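Local coordinates for DNA replication and repair protein RecF (Caldanaerobacter subterraneus subsp. tengcongensis, PDB 5Z69) that binds ATP and probably single-stranded DNA as an ABC-type ATPase and recombination mediator of the RecFOR DNA repair pathway, at residues S83-Y95 with K104-I116. Numbering follows the deposited sequence.
Sequences SADFYEKKIEFGY and KVNGNKLKSTGEI
K90 O accepts the N106 amide (N to O 2.8 Å) in the carbonyl plane, and V105 CA adds a CH...O contact to the same oxygen. N106 then reaches back: with CG beside its own backbone N (chi1 -77°), its OD1 takes K90 N at 2.9 Å, in a nearly straight bond whose donor is tilted 33° from the plane of the side-chain carbonyl. The side chain thus stands in for a strand carbonyl where the chain has already entered the type I' turn V105-N108. Antiparallel pairing runs on through E92 and K104, hydrogen-bonded both ways, within the hairpin of strands 86-96 and 101-105 in RecF's antiparallel six-stranded sheet. A water that accepts from G107 N lies 2.7 Å from E92 OE1 and 3.1 Å from K90 O, while E92 OE2 turns to Y76. Where I91 and V105 pair, K89 lays its methylene chain against V105 CG1 (CD to CG1 3.7 Å), sets CE over the centre of the F86 ring and ends on H119. Cut back to an alanine, K89 would probably leave that ring face and V105 CG1 without its methylene groups and H119 without its amine partner. On the same face as I91, I116 CD1 lies 4.2 Å from both I91 CG2 and F93 CD2, meeting the F93 ring at its edge.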
ATOM      1  N   SER A  83      38.083  16.725   3.186  1.00 24.03           N
ATOM      2  CA  SER A  83      36.693  17.049   3.478  1.00 25.27           C
ATOM      3  C   SER A  83      36.689  18.295   4.358  1.00 26.68           C
ATOM      4  O   SER A  83      37.748  18.842   4.636  1.00 27.80           O
ATOM      5  CB  SER A  83      35.968  15.868   4.147  1.00 25.12           C
ATOM      6  OG  SER A  83      36.385  15.689   5.489  1.00 30.06           O
ATOM      7  N   ALA A  84      35.527  18.750   4.798  1.00 24.81           N
ATOM      8  CA  ALA A  84      35.464  20.046   5.509  1.00 27.28           C
ATOM      9  C   ALA A  84      36.375  20.132   6.742  1.00 39.26           C
ATOM     10  O   ALA A  84      36.873  21.211   7.071  1.00 31.81           O
ATOM     11  CB  ALA A  84      34.030  20.354   5.918  1.00 26.25           C
ATOM     12  N   ASP A  85      36.595  19.005   7.423  1.00 31.81           N
ATOM     13  CA  ASP A  85      37.391  19.011   8.651  1.00 26.55           C
ATOM     14  C   ASP A  85      38.724  18.315   8.483  1.00 30.06           C
ATOM     15  O   ASP A  85      39.474  18.223   9.434  1.00 31.92           O
ATOM     16  CB  ASP A  85      36.648  18.330   9.814  1.00 32.50           C
ATOM     17  CG  ASP A  85      35.433  19.116  10.280  1.00 41.23           C
ATOM     18  OD1 ASP A  85      35.471  20.365  10.213  1.00 45.86           O
ATOM     19  OD2 ASP A  85      34.444  18.474  10.705  1.00 43.52           O
ATOM     20  N   PHE A  86      39.009  17.792   7.297  1.00 28.54           N
ATOM     21  CA  PHE A  86      40.251  17.041   7.111  1.00 30.17           C
ATOM     22  C   PHE A  86      40.987  17.503   5.891  1.00 25.13           C
ATOM     23  O   PHE A  86      40.465  17.351   4.794  1.00 27.30           O
ATOM     24  CB  PHE A  86      39.961  15.528   6.997  1.00 29.20           C
ATOM     25  CG  PHE A  86      39.518  14.911   8.285  1.00 32.21           C
ATOM     26  CD1 PHE A  86      38.193  14.976   8.670  1.00 30.63           C
ATOM     27  CD2 PHE A  86      40.433  14.296   9.127  1.00 32.04           C
ATOM     28  CE1 PHE A  86      37.770  14.441   9.870  1.00 31.58           C
ATOM     29  CE2 PHE A  86      40.021  13.757  10.339  1.00 31.07           C
ATOM     30  CZ  PHE A  86      38.663  13.823  10.699  1.00 23.36           C
ATOM     31  N   TYR A  87      42.186  18.086   6.073  1.00 22.03           N
ATOM     32  CA  TYR A  87      43.079  18.311   4.935  1.00 31.93           C
ATOM     33  C   TYR A  87      43.359  16.972   4.244  1.00 34.66           C
ATOM     34  O   TYR A  87      43.449  16.892   3.014  1.00 26.99           O
ATOM     35  CB  TYR A  87      44.393  18.980   5.369  1.00 29.33           C
ATOM     36  CG  TYR A  87      45.493  19.025   4.316  1.00 29.84           C
ATOM     37  CD1 TYR A  87      45.451  19.932   3.249  1.00 25.32           C
ATOM     38  CD2 TYR A  87      46.582  18.170   4.397  1.00 29.49           C
ATOM     39  CE1 TYR A  87      46.475  19.956   2.296  1.00 23.11           C
ATOM     40  CE2 TYR A  87      47.599  18.194   3.459  1.00 39.06           C
ATOM     41  CZ  TYR A  87      47.543  19.092   2.414  1.00 34.47           C
ATOM     42  OH  TYR A  87      48.571  19.100   1.483  1.00 37.81           O
ATOM     43  N   GLU A  88      43.494  15.909   5.025  1.00 27.03           N
ATOM     44  CA  GLU A  88      43.655  14.592   4.400  1.00 33.48           C
ATOM     45  C   GLU A  88      43.144  13.470   5.299  1.00 22.56           C
ATOM     46  O   GLU A  88      43.413  13.454   6.489  1.00 26.03           O
ATOM     47  CB  GLU A  88      45.119  14.335   4.011  1.00 35.18           C
ATOM     48  CG  GLU A  88      45.300  13.042   3.188  1.00 33.36           C
ATOM     49  CD  GLU A  88      46.605  12.982   2.398  1.00 29.89           C
ATOM     50  OE1 GLU A  88      47.384  12.033   2.612  1.00 34.08           O
ATOM     51  OE2 GLU A  88      46.841  13.857   1.534  1.00 33.14           O
ATOM     52  N   LYS A  89      42.368  12.558   4.730  1.00 30.78           N
ATOM     53  CA  LYS A  89      41.925  11.382   5.467  1.00 25.79           C
ATOM     54  C   LYS A  89      42.189  10.166   4.592  1.00 31.62           C
ATOM     55  O   LYS A  89      41.792  10.125   3.415  1.00 23.01           O
ATOM     56  CB  LYS A  89      40.441  11.477   5.855  1.00 26.96           C
ATOM     57  CG  LYS A  89      39.821  10.155   6.365  1.00 27.56           C
ATOM     58  CD  LYS A  89      38.341  10.334   6.764  1.00 22.00           C
ATOM     59  CE  LYS A  89      38.237  11.016   8.128  1.00 26.00           C
ATOM     60  NZ  LYS A  89      36.834  11.396   8.468  1.00 29.75           N
ATOM     61  N   LYS A  90      42.911   9.205   5.157  1.00 24.27           N
ATOM     62  CA  LYS A  90      43.225   7.973   4.439  1.00 21.54           C
ATOM     63  C   LYS A  90      42.145   6.934   4.687  1.00 22.48           C
ATOM     64  O   LYS A  90      41.818   6.619   5.833  1.00 28.77           O
ATOM     65  CB  LYS A  90      44.613   7.419   4.855  1.00 19.66           C
ATOM     66  CG  LYS A  90      45.052   6.197   3.990  1.00 24.98           C
ATOM     67  CD  LYS A  90      46.201   5.366   4.623  1.00 31.08           C
ATOM     68  CE  LYS A  90      47.415   6.193   4.920  1.00 38.88           C
ATOM     69  NZ  LYS A  90      48.519   5.344   5.478  1.00 40.08           N
ATOM     70  N   ILE A  91      41.576   6.400   3.616  1.00 21.50           N
ATOM     71  CA  ILE A  91      40.567   5.373   3.769  1.00 19.35           C
ATOM     72  C   ILE A  91      41.008   4.135   3.027  1.00 20.24           C
ATOM     73  O   ILE A  91      41.194   4.158   1.802  1.00 23.58           O
ATOM     74  CB  ILE A  91      39.180   5.833   3.224  1.00 14.65           C
ATOM     75  CG1 ILE A  91      38.727   7.136   3.903  1.00 19.59           C
ATOM     76  CG2 ILE A  91      38.115   4.700   3.372  1.00 18.78           C
ATOM     77  CD1 ILE A  91      37.332   7.602   3.362  1.00 21.21           C
ATOM     78  N   GLU A  92      41.171   3.049   3.775  1.00 22.21           N
ATOM     79  CA  GLU A  92      41.615   1.780   3.202  1.00 26.46           C
ATOM     80  C   GLU A  92      40.602   0.664   3.339  1.00 25.48           C
ATOM     81  O   GLU A  92      40.026   0.463   4.414  1.00 22.98           O
ATOM     82  CB  GLU A  92      42.898   1.318   3.871  1.00 22.94           C
ATOM     83  CG  GLU A  92      44.048   2.278   3.763  1.00 29.37           C
ATOM     84  CD  GLU A  92      45.185   1.801   4.618  1.00 28.72           C
ATOM     85  OE1 GLU A  92      45.126   2.071   5.834  1.00 28.64           O
ATOM     86  OE2 GLU A  92      46.095   1.097   4.099  1.00 27.50           O
ATOM     87  N   PHE A  93      40.450  -0.111   2.274  1.00 21.98           N
ATOM     88  CA  PHE A  93      39.502  -1.236   2.264  1.00 21.42           C
ATOM     89  C   PHE A  93      40.179  -2.435   1.619  1.00 24.55           C
ATOM     90  O   PHE A  93      40.449  -2.425   0.416  1.00 24.67           O
ATOM     91  CB  PHE A  93      38.243  -0.859   1.491  1.00 21.76           C
ATOM     92  CG  PHE A  93      37.081  -1.799   1.688  1.00 21.23           C
ATOM     93  CD1 PHE A  93      37.127  -3.115   1.212  1.00 22.08           C
ATOM     94  CD2 PHE A  93      35.923  -1.365   2.308  1.00 24.45           C
ATOM     95  CE1 PHE A  93      36.016  -3.992   1.380  1.00 26.63           C
ATOM     96  CE2 PHE A  93      34.805  -2.232   2.477  1.00 26.74           C
ATOM     97  CZ  PHE A  93      34.865  -3.539   2.014  1.00 32.44           C
ATOM     98  N   GLY A  94      40.491  -3.444   2.430  1.00 25.73           N
ATOM     99  CA  GLY A  94      41.106  -4.663   1.942  1.00 27.47           C
ATOM    100  C   GLY A  94      40.141  -5.833   2.158  1.00 34.46           C
ATOM    101  O   GLY A  94      39.538  -5.967   3.219  1.00 29.61           O
ATOM    102  N   TYR A  95      39.965  -6.669   1.145  1.00 32.21           N
ATOM    103  CA  TYR A  95      39.134  -7.871   1.309  1.00 28.06           C
ATOM    104  C   TYR A  95      39.854  -9.120   0.803  1.00 27.01           C
ATOM    105  O   TYR A  95      40.354  -9.109  -0.315  1.00 29.95           O
ATOM    106  CB  TYR A  95      37.809  -7.725   0.574  1.00 27.81           C
ATOM    107  CG  TYR A  95      36.970  -9.008   0.533  1.00 34.35           C
ATOM    108  CD1 TYR A  95      36.169  -9.378   1.609  1.00 37.86           C
ATOM    109  CD2 TYR A  95      36.978  -9.835  -0.587  1.00 33.63           C
ATOM    110  CE1 TYR A  95      35.399 -10.555   1.576  1.00 35.95           C
ATOM    111  CE2 TYR A  95      36.214 -11.009  -0.634  1.00 30.87           C
ATOM    112  CZ  TYR A  95      35.428 -11.360   0.449  1.00 33.91           C
ATOM    113  OH  TYR A  95      34.670 -12.513   0.388  1.00 45.71           O
ATOM    114  N   LYS A 104      40.211   0.572   7.243  1.00 18.96           N
ATOM    115  CA  LYS A 104      40.919   1.504   8.120  1.00 25.71           C
ATOM    116  C   LYS A 104      40.675   2.962   7.753  1.00 25.26           C
ATOM    117  O   LYS A 104      40.696   3.310   6.576  1.00 26.16           O
ATOM    118  CB  LYS A 104      42.414   1.231   8.077  1.00 25.46           C
ATOM    119  CG  LYS A 104      42.822  -0.165   8.532  1.00 32.18           C
ATOM    120  CD  LYS A 104      44.345  -0.266   8.548  1.00 33.45           C
ATOM    121  CE  LYS A 104      44.831  -1.554   9.176  1.00 38.10           C
ATOM    122  NZ  LYS A 104      46.349  -1.541   9.224  1.00 37.01           N
ATOM    123  N   VAL A 105      40.468   3.807   8.761  1.00 24.02           N
ATOM    124  CA  VAL A 105      40.443   5.258   8.559  1.00 23.41           C
ATOM    125  C   VAL A 105      41.613   5.896   9.305  1.00 27.36           C
ATOM    126  O   VAL A 105      41.748   5.759  10.526  1.00 28.13           O
ATOM    127  CB  VAL A 105      39.127   5.891   9.024  1.00 22.55           C
ATOM    128  CG1 VAL A 105      39.187   7.416   8.863  1.00 36.63           C
ATOM    129  CG2 VAL A 105      38.001   5.346   8.206  1.00 24.21           C
ATOM    130  N   ASN A 106      42.460   6.579   8.553  1.00 22.86           N
ATOM    131  CA  ASN A 106      43.702   7.124   9.073  1.00 29.44           C
ATOM    132  C   ASN A 106      44.474   6.072   9.855  1.00 38.55           C
ATOM    133  O   ASN A 106      45.042   6.353  10.908  1.00 33.92           O
ATOM    134  CB  ASN A 106      43.428   8.375   9.930  1.00 33.34           C
ATOM    135  CG  ASN A 106      43.127   9.605   9.077  1.00 39.56           C
ATOM    136  OD1 ASN A 106      43.522   9.661   7.912  1.00 28.32           O
ATOM    137  ND2 ASN A 106      42.428  10.593   9.652  1.00 32.29           N
ATOM    138  N   GLY A 107      44.519   4.856   9.324  1.00 30.74           N
ATOM    139  CA  GLY A 107      45.340   3.823   9.953  1.00 30.65           C
ATOM    140  C   GLY A 107      44.655   3.121  11.123  1.00 36.29           C
ATOM    141  O   GLY A 107      45.200   2.179  11.679  1.00 41.09           O
ATOM    142  N   ASN A 108      43.456   3.557  11.506  1.00 32.32           N
ATOM    143  CA  ASN A 108      42.739   2.846  12.565  1.00 35.07           C
ATOM    144  C   ASN A 108      41.721   1.884  11.985  1.00 34.81           C
ATOM    145  O   ASN A 108      40.833   2.281  11.225  1.00 28.87           O
ATOM    146  CB  ASN A 108      42.031   3.803  13.521  1.00 32.50           C
ATOM    147  CG  ASN A 108      42.950   4.879  14.055  1.00 48.23           C
ATOM    148  OD1 ASN A 108      42.578   6.053  14.107  1.00 59.25           O
ATOM    149  ND2 ASN A 108      44.167   4.490  14.436  1.00 49.19           N
ATOM    150  N   LYS A 109      41.838   0.620  12.373  1.00 27.74           N
ATOM    151  CA  LYS A 109      40.934  -0.408  11.871  1.00 28.69           C
ATOM    152  C   LYS A 109      39.537  -0.176  12.415  1.00 26.82           C
ATOM    153  O   LYS A 109      39.349   0.064  13.606  1.00 38.62           O
ATOM    154  CB  LYS A 109      41.453  -1.805  12.238  1.00 33.89           C
ATOM    155  CG  LYS A 109      40.578  -2.935  11.712  1.00 41.56           C
ATOM    156  CD  LYS A 109      41.213  -4.314  11.940  1.00 47.27           C
ATOM    157  CE  LYS A 109      40.286  -5.443  11.472  1.00 50.50           C
ATOM    158  NZ  LYS A 109      40.910  -6.783  11.709  1.00 65.37           N
ATOM    159  N   LEU A 110      38.558  -0.189  11.527  1.00 25.44           N
ATOM    160  CA  LEU A 110      37.168  -0.072  11.943  1.00 31.33           C
ATOM    161  C   LEU A 110      36.701  -1.418  12.486  1.00 42.40           C
ATOM    162  O   LEU A 110      37.097  -2.463  11.975  1.00 36.73           O
ATOM    163  CB  LEU A 110      36.284   0.374  10.777  1.00 30.14           C
ATOM    164  CG  LEU A 110      36.691   1.724  10.173  1.00 33.05           C
ATOM    165  CD1 LEU A 110      35.631   2.221   9.198  1.00 37.98           C
ATOM    166  CD2 LEU A 110      36.937   2.745  11.258  1.00 42.57           C
ATOM    167  N   LYS A 111      35.879  -1.382  13.529  1.00 44.56           N
ATOM    168  CA  LYS A 111      35.305  -2.591  14.114  1.00 49.88           C
ATOM    169  C   LYS A 111      34.211  -3.203  13.244  1.00 43.27           C
ATOM    170  O   LYS A 111      34.022  -4.409  13.257  1.00 41.76           O
ATOM    171  CB  LYS A 111      34.731  -2.292  15.501  1.00 61.43           C
ATOM    172  CG  LYS A 111      35.661  -1.508  16.414  1.00 73.23           C
ATOM    173  CD  LYS A 111      36.632  -2.395  17.171  1.00 75.43           C
ATOM    174  CE  LYS A 111      37.559  -1.543  18.028  1.00 81.58           C
ATOM    175  NZ  LYS A 111      38.270  -2.317  19.086  1.00 83.07           N
ATOM    176  N   SER A 112      33.455  -2.380  12.524  1.00 40.42           N
ATOM    177  CA  SER A 112      32.450  -2.920  11.592  1.00 38.70           C
ATOM    178  C   SER A 112      32.467  -2.158  10.285  1.00 38.68           C
ATOM    179  O   SER A 112      33.031  -1.063  10.184  1.00 43.64           O
ATOM    180  CB  SER A 112      31.038  -2.886  12.183  1.00 36.69           C
ATOM    181  OG  SER A 112      30.748  -1.609  12.701  1.00 42.22           O
ATOM    182  N   THR A 113      31.858  -2.755   9.278  1.00 33.28           N
ATOM    183  CA  THR A 113      31.867  -2.181   7.946  1.00 40.47           C
ATOM    184  C   THR A 113      31.050  -0.886   7.931  1.00 45.19           C
ATOM    185  O   THR A 113      31.461   0.090   7.300  1.00 39.34           O
ATOM    186  CB  THR A 113      31.341  -3.193   6.902  1.00 46.48           C
ATOM    187  OG1 THR A 113      32.232  -4.319   6.870  1.00 45.33           O
ATOM    188  CG2 THR A 113      31.290  -2.565   5.506  1.00 42.00           C
ATOM    189  N   GLY A 114      29.939  -0.865   8.674  1.00 33.79           N
ATOM    190  CA  GLY A 114      29.039   0.279   8.690  1.00 32.37           C
ATOM    191  C   GLY A 114      29.682   1.539   9.235  1.00 33.94           C
ATOM    192  O   GLY A 114      29.197   2.631   9.028  1.00 28.51           O
ATOM    193  N   GLU A 115      30.797   1.391   9.940  1.00 33.93           N
ATOM    194  CA  GLU A 115      31.467   2.548  10.501  1.00 30.69           C
ATOM    195  C   GLU A 115      32.205   3.337   9.433  1.00 32.90           C
ATOM    196  O   GLU A 115      32.720   4.420   9.704  1.00 27.69           O
ATOM    197  CB  GLU A 115      32.427   2.122  11.615  1.00 38.05           C
ATOM    198  CG  GLU A 115      31.696   1.679  12.876  1.00 46.55           C
ATOM    199  CD  GLU A 115      32.628   1.078  13.905  1.00 53.03           C
ATOM    200  OE1 GLU A 115      33.744   1.615  14.085  1.00 58.21           O
ATOM    201  OE2 GLU A 115      32.260   0.050  14.516  1.00 66.93           O
ATOM    202  N   ILE A 116      32.260   2.798   8.218  1.00 25.89           N
ATOM    203  CA  ILE A 116      32.842   3.543   7.111  1.00 39.85           C
ATOM    204  C   ILE A 116      31.962   4.737   6.631  1.00 28.47           C
ATOM    205  O   ILE A 116      32.488   5.701   6.062  1.00 25.29           O
ATOM    206  CB  ILE A 116      33.138   2.620   5.926  1.00 25.41           C
ATOM    207  CG1 ILE A 116      34.233   3.229   5.048  1.00 26.28           C
ATOM    208  CG2 ILE A 116      31.861   2.392   5.097  1.00 24.02           C
ATOM    209  CD1 ILE A 116      34.676   2.319   3.914  1.00 23.28           C
TER
HETATM  210  O   HOH W   1      43.362  13.290   9.504  1.00 37.57           O
HETATM  211  O   HOH W   2      43.640   4.231   6.646  1.00 21.12           O